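Local coordinates for sensor protein kinase HptS (Staphylococcus aureus, PDB 6LKI) that probably takes part in sensing external hexose phosphate and passes the signal on as a histidine kinase, at residues 8-13 with 154-159; 15-20 with 84-89; 56-61 with 102-107; 119-124 with 163-168. All coordinates share one frame; numbering follows the deposited sequence.

Contacts 1 and 2 rest on the same long helix, 2-31. Contact 1 sets it against the end strand of one sheet, contact 2 against the end strand of the other. Contacts 3 and 4 are strand pairs, one inside each sheet. Contact 2 is buried; I20 and F86 make its apolar part, and a water joins E17 to the strand. Contact 1 is small and only partly buried. Contact 4 is buried and bound by regular backbone bonds; contact 3, partly buried, adds a side-chain bond to its backbone ones. Contact 4 runs beside the strand of contact 1, and contact 3 beside that of contact 2. Y84 and H163 join contacts 2 and 4 by a hydrogen bond.

Contact 1. Residues 8-13 with 154-159; sequences ESQSSL and ESVKLN
The Q10 amide points its NE2 at CB of N159, 4.2 Å away; the two amide planes are 73° apart. The same NE2 makes a long 3.7 Å approach to the backbone O of K157. With CG anti to the backbone N (chi1 -175°), the stem of Q10 lies against V156, whose CG2 is 3.6 Å from CB of Q10 and 3.7 Å from CG of Q10. Deeper in, L13 and L158 touch through methyls, with CD1 of L13 4.2 Å from CD2 of L158. No direct hydrogen bond crosses the contact. A water joins the backbones instead: it donates to O of Q10 (2.9 Å) and accepts from N of N159 (3.2 Å). The packing is thus mainly apolar, and one water carries the polar link. Segment 154-159 lies on strand 152-157, an outermost strand of its sheet, and runs on past it. V156 pairs by backbone bonds with L165 on strand 163-169, and L158 packs on H163 and L165. On helix 2-31, S9 also reaches L165, and it touches L110 of helix 108-116.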
loop_
_atom_site.group_PDB
_atom_site.type_symbol
_atom_site.label_atom_id
_atom_site.label_comp_id
_atom_site.label_asym_id
_atom_site.label_seq_id
_atom_site.Cartn_x
_atom_site.Cartn_y
_atom_site.Cartn_z
ATOM N N GLU B 8 13.415 -28.040 -18.680
ATOM C CA GLU B 8 14.204 -26.914 -19.179
ATOM C C GLU B 8 13.731 -25.595 -18.580
ATOM O O GLU B 8 14.551 -24.740 -18.220
ATOM C CB GLU B 8 14.148 -26.858 -20.706
ATOM C CG GLU B 8 14.617 -28.130 -21.394
ATOM C CD GLU B 8 14.684 -27.993 -22.904
ATOM O OE1 GLU B 8 15.726 -28.343 -23.500
ATOM O OE2 GLU B 8 13.691 -27.519 -23.493
ATOM N N SER B 9 12.414 -25.408 -18.470
ATOM C CA SER B 9 11.892 -24.174 -17.893
ATOM C C SER B 9 12.197 -24.092 -16.402
ATOM O O SER B 9 12.569 -23.025 -15.900
ATOM C CB SER B 9 10.389 -24.069 -18.146
ATOM O OG SER B 9 10.121 -23.632 -19.468
ATOM N N GLN B 10 12.051 -25.207 -15.679
ATOM C CA GLN B 10 12.439 -25.226 -14.271
ATOM C C GLN B 10 13.902 -24.850 -14.109
ATOM O O GLN B 10 14.246 -24.012 -13.269
ATOM C CB GLN B 10 12.173 -26.603 -13.659
ATOM C CG GLN B 10 12.431 -26.697 -12.143
ATOM C CD GLN B 10 13.891 -26.947 -11.770
ATOM O OE1 GLN B 10 14.711 -27.312 -12.614
ATOM N NE2 GLN B 10 14.216 -26.739 -10.499
ATOM N N SER B 11 14.777 -25.455 -14.914
ATOM C CA SER B 11 16.202 -25.175 -14.801
ATOM C C SER B 11 16.520 -23.740 -15.205
ATOM O O SER B 11 17.380 -23.093 -14.596
ATOM C CB SER B 11 16.994 -26.163 -15.654
ATOM O OG SER B 11 18.381 -25.887 -15.593
ATOM N N SER B 12 15.835 -23.224 -16.229
ATOM C CA SER B 12 16.043 -21.836 -16.631
ATOM C C SER B 12 15.551 -20.873 -15.556
ATOM O O SER B 12 16.238 -19.898 -15.228
ATOM C CB SER B 12 15.340 -21.566 -17.961
ATOM O OG SER B 12 15.720 -20.309 -18.495
ATOM N N LEU B 13 14.365 -21.127 -14.997
ATOM C CA LEU B 13 13.882 -20.304 -13.894
ATOM C C LEU B 13 14.746 -20.477 -12.653
ATOM O O LEU B 13 14.939 -19.521 -11.893
ATOM C CB LEU B 13 12.424 -20.644 -13.581
ATOM C CG LEU B 13 11.400 -20.314 -14.670
ATOM C CD1 LEU B 13 10.043 -20.915 -14.336
ATOM C CD2 LEU B 13 11.291 -18.811 -14.872
ATOM N N GLU B 154 2.394 -32.263 -16.773
ATOM C CA GLU B 154 3.586 -32.689 -16.049
ATOM C C GLU B 154 4.086 -31.508 -15.233
ATOM O O GLU B 154 4.224 -30.403 -15.767
ATOM C CB GLU B 154 4.676 -33.183 -17.006
ATOM C CG GLU B 154 4.755 -34.694 -17.123
ATOM C CD GLU B 154 5.821 -35.151 -18.094
ATOM O OE1 GLU B 154 5.577 -35.091 -19.318
ATOM O OE2 GLU B 154 6.903 -35.574 -17.632
ATOM N N SER B 155 4.356 -31.739 -13.951
ATOM C CA SER B 155 4.719 -30.675 -13.030
ATOM C C SER B 155 6.060 -30.965 -12.371
ATOM O O SER B 155 6.453 -32.122 -12.200
ATOM C CB SER B 155 3.648 -30.492 -11.945
ATOM O OG SER B 155 3.557 -31.640 -11.120
ATOM N N VAL B 156 6.764 -29.890 -12.008
ATOM C CA VAL B 156 7.984 -29.968 -11.215
ATOM C C VAL B 156 7.919 -28.890 -10.142
ATOM O O VAL B 156 7.135 -27.944 -10.225
ATOM C CB VAL B 156 9.270 -29.793 -12.054
ATOM C CG1 VAL B 156 9.466 -30.967 -13.003
ATOM C CG2 VAL B 156 9.247 -28.467 -12.796
ATOM N N LYS B 157 8.765 -29.041 -9.128
ATOM C CA LYS B 157 8.824 -28.090 -8.027
ATOM C C LYS B 157 9.868 -27.022 -8.329
ATOM O O LYS B 157 11.015 -27.340 -8.656
ATOM C CB LYS B 157 9.155 -28.805 -6.716
ATOM C CG LYS B 157 8.909 -27.978 -5.463
ATOM C CD LYS B 157 10.206 -27.734 -4.707
ATOM C CE LYS B 157 10.019 -26.728 -3.582
ATOM N NZ LYS B 157 11.238 -25.891 -3.388
ATOM N N LEU B 158 9.464 -25.759 -8.230
ATOM C CA LEU B 158 10.398 -24.666 -8.458
ATOM C C LEU B 158 11.360 -24.537 -7.282
ATOM O O LEU B 158 11.016 -24.810 -6.129
ATOM C CB LEU B 158 9.645 -23.356 -8.687
ATOM C CG LEU B 158 8.878 -23.282 -10.012
ATOM C CD1 LEU B 158 8.309 -21.889 -10.244
ATOM C CD2 LEU B 158 9.762 -23.705 -11.179
ATOM N N ASN B 159 12.584 -24.104 -7.589
ATOM C CA ASN B 159 13.677 -24.223 -6.629
ATOM C C ASN B 159 13.610 -23.167 -5.532
ATOM O O ASN B 159 14.008 -23.438 -4.393
ATOM C CB ASN B 159 15.015 -24.136 -7.362
ATOM C CG ASN B 159 16.200 -24.307 -6.433
ATOM O OD1 ASN B 159 16.793 -23.329 -5.977
ATOM N ND2 ASN B 159 16.556 -25.555 -6.153
HETATM O O HOH W 1 13.259 -23.355 -10.663
#

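Contact 2. Residues 15-20 with 84-89; sequences HTEKQI and YLFSTH
I20 meets the F86 ring at its edge: CD1 of I20 lies close to the ring plane, 3.4 Å from CE2 of F86. CG of F86 is anti to its backbone N (chi1 177°), which sends the side chain out from the strand. The stem of E17 lies by the same ring, but its closest approach is doubtful. Its carboxylate is turned 70° from the ring plane. T16 adds a looser oblique touch, CG2 of T16 to CE2 of F86 at 4.2 Å. The other branch of I20 serves the next residues of the strand: CG2 of I20 is 3.7 Å from OG of S87 and 4.1 Å from CE1 of H89. F86 and S87 both face I102 in a classic beta bulge, so two successive strand residues meet the helix side by side. The helix and strand segments run 24° from parallel, with axes 9.5 Å apart. On the polar side a water donates to OE2 of E17 (2.6 Å) and to the backbone O of F86 (3.0 Å). OE2 of E17 also accepts from Q21, whose OE1 bonds to NE2 of H89. Taking two bonds on one oxygen is consistent with a charged carboxylate. The chemistry is therefore divided: carbon contacts of I20 and F86 make the apolar part, while a water and Q21 bind the polar groups.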
loop_
_atom_site.group_PDB
_atom_site.type_symbol
_atom_site.label_atom_id
_atom_site.label_comp_id
_atom_site.label_asym_id
_atom_site.label_seq_id
_atom_site.Cartn_x
_atom_site.Cartn_y
_atom_site.Cartn_z
ATOM N N HIS B 15 17.989 -20.981 -12.745
ATOM C CA HIS B 15 19.202 -20.209 -12.997
ATOM C C HIS B 15 18.944 -18.711 -12.883
ATOM O O HIS B 15 19.770 -17.977 -12.331
ATOM C CB HIS B 15 19.758 -20.560 -14.377
ATOM C CG HIS B 15 21.103 -19.966 -14.659
ATOM N ND1 HIS B 15 22.261 -20.437 -14.078
ATOM C CD2 HIS B 15 21.476 -18.949 -15.471
ATOM C CE1 HIS B 15 23.289 -19.731 -14.515
ATOM N NE2 HIS B 15 22.839 -18.823 -15.362
ATOM N N THR B 16 17.802 -18.241 -13.391
ATOM C CA THR B 16 17.506 -16.812 -13.355
ATOM C C THR B 16 17.374 -16.309 -11.922
ATOM O O THR B 16 17.875 -15.230 -11.586
ATOM C CB THR B 16 16.231 -16.519 -14.146
ATOM O OG1 THR B 16 16.436 -16.850 -15.525
ATOM C CG2 THR B 16 15.850 -15.047 -14.035
ATOM N N GLU B 17 16.707 -17.081 -11.061
ATOM C CA GLU B 17 16.544 -16.664 -9.673
ATOM C C GLU B 17 17.886 -16.600 -8.953
ATOM O O GLU B 17 18.107 -15.719 -8.115
ATOM C CB GLU B 17 15.588 -17.611 -8.947
ATOM C CG GLU B 17 14.900 -16.982 -7.749
ATOM C CD GLU B 17 15.699 -17.137 -6.470
ATOM O OE1 GLU B 17 16.635 -17.964 -6.448
ATOM O OE2 GLU B 17 15.387 -16.436 -5.485
ATOM N N LYS B 18 18.793 -17.529 -9.267
ATOM C CA LYS B 18 20.141 -17.485 -8.706
ATOM C C LYS B 18 20.858 -16.204 -9.111
ATOM O O LYS B 18 21.495 -15.544 -8.280
ATOM C CB LYS B 18 20.925 -18.723 -9.156
ATOM C CG LYS B 18 22.416 -18.753 -8.801
ATOM C CD LYS B 18 23.296 -18.142 -9.896
ATOM C CE LYS B 18 24.489 -17.431 -9.292
ATOM N NZ LYS B 18 25.155 -16.498 -10.241
ATOM N N GLN B 19 20.771 -15.843 -10.394
ATOM C CA GLN B 19 21.443 -14.641 -10.873
ATOM C C GLN B 19 20.900 -13.391 -10.199
ATOM O O GLN B 19 21.654 -12.441 -9.955
ATOM C CB GLN B 19 21.304 -14.534 -12.393
ATOM C CG GLN B 19 21.850 -15.740 -13.137
ATOM C CD GLN B 19 22.848 -15.361 -14.210
ATOM O OE1 GLN B 19 22.747 -14.297 -14.821
ATOM N NE2 GLN B 19 23.826 -16.229 -14.441
ATOM N N ILE B 20 19.603 -13.373 -9.883
ATOM C CA ILE B 20 19.032 -12.239 -9.159
ATOM C C ILE B 20 19.628 -12.152 -7.759
ATOM O O ILE B 20 20.057 -11.082 -7.313
ATOM C CB ILE B 20 17.497 -12.347 -9.109
ATOM C CG1 ILE B 20 16.905 -12.200 -10.514
ATOM C CG2 ILE B 20 16.923 -11.300 -8.167
ATOM C CD1 ILE B 20 15.407 -12.424 -10.573
ATOM N N TYR B 84 4.043 -13.055 -12.647
ATOM C CA TYR B 84 4.522 -13.918 -11.577
ATOM C C TYR B 84 5.519 -13.143 -10.725
ATOM O O TYR B 84 6.580 -12.744 -11.217
ATOM C CB TYR B 84 5.168 -15.180 -12.147
ATOM C CG TYR B 84 5.828 -16.061 -11.110
ATOM C CD1 TYR B 84 5.090 -16.619 -10.073
ATOM C CD2 TYR B 84 7.187 -16.342 -11.171
ATOM C CE1 TYR B 84 5.688 -17.426 -9.124
ATOM C CE2 TYR B 84 7.794 -17.149 -10.226
ATOM C CZ TYR B 84 7.038 -17.689 -9.207
ATOM O OH TYR B 84 7.635 -18.493 -8.263
ATOM N N LEU B 85 5.176 -12.925 -9.457
ATOM C CA LEU B 85 6.103 -12.298 -8.523
ATOM C C LEU B 85 7.252 -13.261 -8.254
ATOM O O LEU B 85 7.064 -14.303 -7.618
ATOM C CB LEU B 85 5.390 -11.915 -7.230
ATOM C CG LEU B 85 6.276 -11.269 -6.163
ATOM C CD1 LEU B 85 7.004 -10.061 -6.734
ATOM C CD2 LEU B 85 5.457 -10.877 -4.943
ATOM N N PHE B 86 8.376 -12.714 -8.591
ATOM C CA PHE B 86 9.426 -13.719 -8.696
ATOM C C PHE B 86 10.578 -13.489 -7.724
ATOM O O PHE B 86 11.074 -14.448 -7.127
ATOM C CB PHE B 86 9.960 -13.766 -10.133
ATOM C CG PHE B 86 11.104 -14.728 -10.329
ATOM C CD1 PHE B 86 10.873 -16.084 -10.475
ATOM C CD2 PHE B 86 12.410 -14.270 -10.383
ATOM C CE1 PHE B 86 11.916 -16.968 -10.656
ATOM C CE2 PHE B 86 13.461 -15.153 -10.568
ATOM C CZ PHE B 86 13.211 -16.505 -10.704
ATOM N N SER B 87 10.785 -12.332 -7.166
ATOM C CA SER B 87 11.687 -12.060 -6.058
ATOM C C SER B 87 11.300 -10.749 -5.388
ATOM O O SER B 87 10.765 -9.838 -6.025
ATOM C CB SER B 87 13.148 -12.005 -6.519
ATOM O OG SER B 87 13.376 -10.893 -7.365
ATOM N N THR B 88 11.580 -10.674 -4.088
ATOM C CA THR B 88 11.352 -9.479 -3.288
ATOM C C THR B 88 12.577 -9.253 -2.416
ATOM O O THR B 88 13.066 -10.191 -1.780
ATOM C CB THR B 88 10.097 -9.617 -2.415
ATOM O OG1 THR B 88 8.974 -9.963 -3.235
ATOM C CG2 THR B 88 9.803 -8.316 -1.683
ATOM N N HIS B 89 13.078 -8.019 -2.396
ATOM C CA HIS B 89 14.248 -7.684 -1.598
ATOM C C HIS B 89 14.040 -6.339 -0.919
ATOM O O HIS B 89 13.539 -5.394 -1.534
ATOM C CB HIS B 89 15.522 -7.643 -2.455
ATOM C CG HIS B 89 15.993 -8.991 -2.905
ATOM N ND1 HIS B 89 15.585 -9.566 -4.089
ATOM C CD2 HIS B 89 16.838 -9.878 -2.328
ATOM C CE1 HIS B 89 16.156 -10.749 -4.222
ATOM N NE2 HIS B 89 16.922 -10.962 -3.168
HETATM O O HOH W 2 13.054 -15.338 -5.105
#

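Contact 3. Residues 56-61 with 102-107; sequences QPATLY and IYMANT
T59 and N106 meet through both backbone and side chains. N of T59 donates to O of N106 at 2.8 Å. The hydroxyl OG1 of T59 donates to OD1 of N106 at 2.8 Å, from a position 38° above the amide plane. CG of N106 sits between its backbone N and carbonyl carbon (chi1 61°), which brings the amide to the T59 hydroxyl. O of T59 accepts from N of A105 in a nearly straight bond. Further along, Y61 and Y103 form a hydrogen-bonded pair, with N of Y61 2.9 Å from O of Y103 and N of Y103 2.8 Å from O of Y61. CB of A105 sits at the edge of the Y61 ring, 3.8 Å from CE2 of Y61. On the sheet face away from the two tyrosines, CD2 of L60 packs on CB of M104 (3.8 Å). CB of L60 meets CG2 of I102 at 4.1 Å. CB of A58 lies 3.7 Å from CG2 of T107 and also touches M104.

Beyond the first shell, OG1 of T107 caps N of L110 at the start of helix 108-116. The hydroxyl of Y132 bonds to O of A105, and I102 packs on I20 of helix 2-31. Strands 59-66 and 97-106 are antiparallel neighbours, the inner strands of their sheet. With a second such sheet and the long N-terminal helix, this is consistent with the tandem PAS-like (double Cache) fold of extracellular sensor domains.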
loop_
_atom_site.group_PDB
_atom_site.type_symbol
_atom_site.label_atom_id
_atom_site.label_comp_id
_atom_site.label_asym_id
_atom_site.label_seq_id
_atom_site.Cartn_x
_atom_site.Cartn_y
_atom_site.Cartn_z
ATOM N N GLN B 56 18.954 -12.102 -18.310
ATOM C CA GLN B 56 18.048 -13.214 -18.074
ATOM C C GLN B 56 17.214 -13.499 -19.315
ATOM O O GLN B 56 16.794 -12.565 -20.008
ATOM C CB GLN B 56 17.117 -12.915 -16.898
ATOM C CG GLN B 56 17.791 -12.204 -15.736
ATOM C CD GLN B 56 19.039 -12.922 -15.251
ATOM O OE1 GLN B 56 19.065 -14.149 -15.154
ATOM N NE2 GLN B 56 20.082 -12.158 -14.944
ATOM N N PRO B 57 16.971 -14.777 -19.619
ATOM C CA PRO B 57 16.137 -15.094 -20.790
ATOM C C PRO B 57 14.722 -14.556 -20.681
ATOM O O PRO B 57 14.194 -14.009 -21.658
ATOM C CB PRO B 57 16.159 -16.630 -20.827
ATOM C CG PRO B 57 17.383 -17.017 -20.060
ATOM C CD PRO B 57 17.528 -15.983 -18.987
ATOM N N ALA B 58 14.101 -14.678 -19.511
ATOM C CA ALA B 58 12.701 -14.319 -19.348
ATOM C C ALA B 58 12.491 -12.814 -19.496
ATOM O O ALA B 58 13.418 -12.008 -19.374
ATOM C CB ALA B 58 12.188 -14.778 -17.983
ATOM N N THR B 59 11.241 -12.443 -19.774
ATOM C CA THR B 59 10.830 -11.044 -19.777
ATOM C C THR B 59 10.517 -10.639 -18.343
ATOM O O THR B 59 9.532 -11.102 -17.759
ATOM C CB THR B 59 9.619 -10.834 -20.683
ATOM O OG1 THR B 59 9.953 -11.203 -22.026
ATOM C CG2 THR B 59 9.183 -9.374 -20.659
ATOM N N LEU B 60 11.358 -9.786 -17.769
ATOM C CA LEU B 60 11.246 -9.402 -16.371
ATOM C C LEU B 60 10.990 -7.908 -16.256
ATOM O O LEU B 60 11.505 -7.116 -17.051
ATOM C CB LEU B 60 12.513 -9.777 -15.594
ATOM C CG LEU B 60 12.917 -11.251 -15.648
ATOM C CD1 LEU B 60 14.241 -11.470 -14.940
ATOM C CD2 LEU B 60 11.826 -12.119 -15.042
ATOM N N TYR B 61 10.185 -7.535 -15.264
ATOM C CA TYR B 61 9.928 -6.141 -14.929
ATOM C C TYR B 61 10.285 -5.922 -13.469
ATOM O O TYR B 61 9.898 -6.717 -12.605
ATOM C CB TYR B 61 8.466 -5.767 -15.188
ATOM C CG TYR B 61 8.109 -5.789 -16.653
ATOM C CD1 TYR B 61 8.490 -4.750 -17.491
ATOM C CD2 TYR B 61 7.419 -6.860 -17.205
ATOM C CE1 TYR B 61 8.181 -4.771 -18.837
ATOM C CE2 TYR B 61 7.104 -6.889 -18.550
ATOM C CZ TYR B 61 7.487 -5.842 -19.360
ATOM O OH TYR B 61 7.179 -5.863 -20.699
ATOM N N ILE B 102 10.680 -8.106 -8.518
ATOM C CA ILE B 102 10.917 -8.504 -9.901
ATOM C C ILE B 102 9.793 -9.438 -10.326
ATOM O O ILE B 102 9.529 -10.444 -9.656
ATOM C CB ILE B 102 12.290 -9.176 -10.074
ATOM C CG1 ILE B 102 13.407 -8.185 -9.735
ATOM C CG2 ILE B 102 12.453 -9.703 -11.490
ATOM C CD1 ILE B 102 14.797 -8.764 -9.854
ATOM N N TYR B 103 9.131 -9.100 -11.428
ATOM C CA TYR B 103 8.003 -9.859 -11.945
ATOM C C TYR B 103 8.382 -10.517 -13.263
ATOM O O TYR B 103 9.111 -9.934 -14.072
ATOM C CB TYR B 103 6.780 -8.959 -12.156
ATOM C CG TYR B 103 6.265 -8.308 -10.894
ATOM C CD1 TYR B 103 6.802 -7.112 -10.437
ATOM C CD2 TYR B 103 5.243 -8.892 -10.159
ATOM C CE1 TYR B 103 6.334 -6.515 -9.281
ATOM C CE2 TYR B 103 4.766 -8.301 -9.004
ATOM C CZ TYR B 103 5.316 -7.113 -8.570
ATOM O OH TYR B 103 4.848 -6.523 -7.419
ATOM N N MET B 104 7.877 -11.727 -13.478
ATOM C CA MET B 104 8.057 -12.448 -14.731
ATOM C C MET B 104 6.753 -12.388 -15.515
ATOM O O MET B 104 5.714 -12.849 -15.032
ATOM C CB MET B 104 8.472 -13.899 -14.477
ATOM C CG MET B 104 8.839 -14.676 -15.734
ATOM S SD MET B 104 7.409 -15.419 -16.549
ATOM C CE MET B 104 6.993 -16.716 -15.387
ATOM N N ALA B 105 6.809 -11.820 -16.719
ATOM C CA ALA B 105 5.629 -11.727 -17.571
ATOM C C ALA B 105 5.540 -12.883 -18.560
ATOM O O ALA B 105 4.439 -13.356 -18.860
ATOM C CB ALA B 105 5.626 -10.394 -18.325
ATOM N N ASN B 106 6.681 -13.342 -19.068
ATOM C CA ASN B 106 6.750 -14.477 -19.980
ATOM C C ASN B 106 8.209 -14.903 -20.083
ATOM O O ASN B 106 9.113 -14.212 -19.605
ATOM C CB ASN B 106 6.180 -14.138 -21.363
ATOM C CG ASN B 106 6.930 -13.009 -22.045
ATOM O OD1 ASN B 106 8.055 -13.187 -22.515
ATOM N ND2 ASN B 106 6.307 -11.837 -22.106
ATOM N N THR B 107 8.425 -16.058 -20.702
ATOM C CA THR B 107 9.757 -16.530 -21.042
ATOM C C THR B 107 9.778 -16.938 -22.507
ATOM O O THR B 107 8.749 -17.344 -23.056
ATOM C CB THR B 107 10.193 -17.725 -20.173
ATOM O OG1 THR B 107 9.564 -18.922 -20.642
ATOM C CG2 THR B 107 9.827 -17.504 -18.711
#

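Contact 4. Residues 119-124 with 163-168; sequences QFALIV and HRLIIY
Y168 carries its CG in the crowded position between the backbone N and the carbonyl carbon (chi1 54°), and its ring lies against F120 of the facing strand. CB of F120 stands over one face of that ring, 3.9 Å from the centroid, a CH-pi contact. The ring planes are 23° apart, but the centroids are 6.0 Å apart and offset, so there is little stacking. Two residues along, on the same face, CD1 of L122 reaches CE1 of Y168 at 3.5 Å. At the far end CG2 of V124 lies over one face of the R164 guanidinium. NH2 of R164 makes a salt bridge with D128 and a hydrogen bond with O of D125. A water joins O of A121 to OH of Y168, which also bonds to D135. Six backbone bonds hold the strands together. These are the two inner strands of their sheet, between 130-133 and 152-157. The face with A121, L165 and I167 packs under helices 2-31 and 108-116; L122 and V124, on the other face, meet Y144.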
loop_
_atom_site.group_PDB
_atom_site.type_symbol
_atom_site.label_atom_id
_atom_site.label_comp_id
_atom_site.label_asym_id
_atom_site.label_seq_id
_atom_site.Cartn_x
_atom_site.Cartn_y
_atom_site.Cartn_z
ATOM N N GLN B 119 1.402 -26.022 -25.892
ATOM C CA GLN B 119 1.629 -26.397 -24.503
ATOM C C GLN B 119 1.609 -25.136 -23.647
ATOM O O GLN B 119 2.379 -24.202 -23.892
ATOM C CB GLN B 119 2.959 -27.133 -24.343
ATOM C CG GLN B 119 3.083 -28.411 -25.160
ATOM C CD GLN B 119 4.393 -29.132 -24.906
ATOM O OE1 GLN B 119 5.018 -28.954 -23.860
ATOM N NE2 GLN B 119 4.818 -29.947 -25.865
ATOM N N PHE B 120 0.734 -25.111 -22.649
ATOM C CA PHE B 120 0.550 -23.944 -21.799
ATOM C C PHE B 120 1.207 -24.173 -20.444
ATOM O O PHE B 120 1.550 -25.297 -20.073
ATOM C CB PHE B 120 -0.940 -23.625 -21.641
ATOM C CG PHE B 120 -1.626 -23.305 -22.938
ATOM C CD1 PHE B 120 -2.106 -24.317 -23.753
ATOM C CD2 PHE B 120 -1.780 -21.991 -23.346
ATOM C CE1 PHE B 120 -2.733 -24.023 -24.949
ATOM C CE2 PHE B 120 -2.406 -21.691 -24.541
ATOM C CZ PHE B 120 -2.884 -22.709 -25.343
ATOM N N ALA B 121 1.383 -23.080 -19.703
ATOM C CA ALA B 121 2.118 -23.104 -18.448
ATOM C C ALA B 121 1.274 -22.524 -17.322
ATOM O O ALA B 121 0.513 -21.574 -17.525
ATOM C CB ALA B 121 3.434 -22.325 -18.561
ATOM N N LEU B 122 1.425 -23.110 -16.135
ATOM C CA LEU B 122 0.803 -22.626 -14.912
ATOM C C LEU B 122 1.831 -22.673 -13.793
ATOM O O LEU B 122 2.725 -23.523 -13.791
ATOM C CB LEU B 122 -0.423 -23.468 -14.518
ATOM C CG LEU B 122 -1.806 -23.095 -15.059
ATOM C CD1 LEU B 122 -2.764 -24.262 -14.893
ATOM C CD2 LEU B 122 -2.343 -21.866 -14.352
ATOM N N ILE B 123 1.701 -21.755 -12.839
ATOM C CA ILE B 123 2.524 -21.754 -11.635
ATOM C C ILE B 123 1.593 -21.644 -10.437
ATOM O O ILE B 123 0.838 -20.671 -10.323
ATOM C CB ILE B 123 3.555 -20.613 -11.626
ATOM C CG1 ILE B 123 4.608 -20.835 -12.713
ATOM C CG2 ILE B 123 4.216 -20.508 -10.257
ATOM C CD1 ILE B 123 5.762 -19.859 -12.657
ATOM N N VAL B 124 1.640 -22.639 -9.553
ATOM C CA VAL B 124 0.769 -22.682 -8.388
ATOM C C VAL B 124 1.611 -22.876 -7.135
ATOM O O VAL B 124 2.686 -23.481 -7.170
ATOM C CB VAL B 124 -0.295 -23.798 -8.494
ATOM C CG1 VAL B 124 -1.213 -23.550 -9.682
ATOM C CG2 VAL B 124 0.368 -25.161 -8.589
ATOM N N HIS B 163 6.579 -23.535 -4.932
ATOM C CA HIS B 163 5.774 -23.370 -6.132
ATOM C C HIS B 163 6.013 -24.533 -7.085
ATOM O O HIS B 163 7.073 -25.166 -7.064
ATOM C CB HIS B 163 6.095 -22.046 -6.840
ATOM C CG HIS B 163 5.823 -20.833 -6.006
ATOM N ND1 HIS B 163 6.353 -19.594 -6.298
ATOM C CD2 HIS B 163 5.078 -20.669 -4.887
ATOM C CE1 HIS B 163 5.945 -18.719 -5.395
ATOM N NE2 HIS B 163 5.172 -19.347 -4.528
ATOM N N ARG B 164 5.016 -24.804 -7.923
ATOM C CA ARG B 164 5.081 -25.873 -8.910
ATOM C C ARG B 164 4.794 -25.304 -10.292
ATOM O O ARG B 164 3.817 -24.571 -10.476
ATOM C CB ARG B 164 4.086 -26.989 -8.587
ATOM C CG ARG B 164 4.446 -27.817 -7.367
ATOM C CD ARG B 164 3.251 -28.615 -6.877
ATOM N NE ARG B 164 2.229 -27.755 -6.288
ATOM C CZ ARG B 164 0.922 -27.946 -6.428
ATOM N NH1 ARG B 164 0.473 -28.970 -7.141
ATOM N NH2 ARG B 164 0.063 -27.114 -5.856
ATOM N N LEU B 165 5.640 -25.647 -11.258
ATOM C CA LEU B 165 5.436 -25.272 -12.651
ATOM C C LEU B 165 4.752 -26.427 -13.370
ATOM O O LEU B 165 5.279 -27.544 -13.396
ATOM C CB LEU B 165 6.760 -24.925 -13.328
ATOM C CG LEU B 165 6.712 -24.871 -14.858
ATOM C CD1 LEU B 165 5.854 -23.705 -15.338
ATOM C CD2 LEU B 165 8.113 -24.790 -15.441
ATOM N N ILE B 166 3.588 -26.159 -13.954
ATOM C CA ILE B 166 2.787 -27.180 -14.619
ATOM C C ILE B 166 2.627 -26.803 -16.084
ATOM O O ILE B 166 2.104 -25.728 -16.403
ATOM C CB ILE B 166 1.414 -27.353 -13.953
ATOM C CG1 ILE B 166 1.551 -27.375 -12.428
ATOM C CG2 ILE B 166 0.729 -28.615 -14.460
ATOM C CD1 ILE B 166 0.303 -26.943 -11.709
ATOM N N ILE B 167 3.061 -27.695 -16.971
ATOM C CA ILE B 167 2.905 -27.535 -18.411
ATOM C C ILE B 167 1.966 -28.624 -18.910
ATOM O O ILE B 167 2.195 -29.814 -18.657
ATOM C CB ILE B 167 4.258 -27.590 -19.141
ATOM C CG1 ILE B 167 5.133 -26.410 -18.715
ATOM C CG2 ILE B 167 4.049 -27.589 -20.643
ATOM C CD1 ILE B 167 6.470 -26.363 -19.416
ATOM N N TYR B 168 0.906 -28.219 -19.607
ATOM C CA TYR B 168 -0.149 -29.128 -20.028
ATOM C C TYR B 168 -0.455 -28.927 -21.508
ATOM O O TYR B 168 0.041 -27.999 -22.152
ATOM C CB TYR B 168 -1.419 -28.933 -19.188
ATOM C CG TYR B 168 -1.922 -27.506 -19.145
ATOM C CD1 TYR B 168 -1.442 -26.606 -18.203
ATOM C CD2 TYR B 168 -2.885 -27.062 -20.043
ATOM C CE1 TYR B 168 -1.899 -25.304 -18.160
ATOM C CE2 TYR B 168 -3.351 -25.761 -20.006
ATOM C CZ TYR B 168 -2.855 -24.887 -19.061
ATOM O OH TYR B 168 -3.314 -23.592 -19.021
HETATM O O HOH W 3 -2.121 -21.426 -18.069
#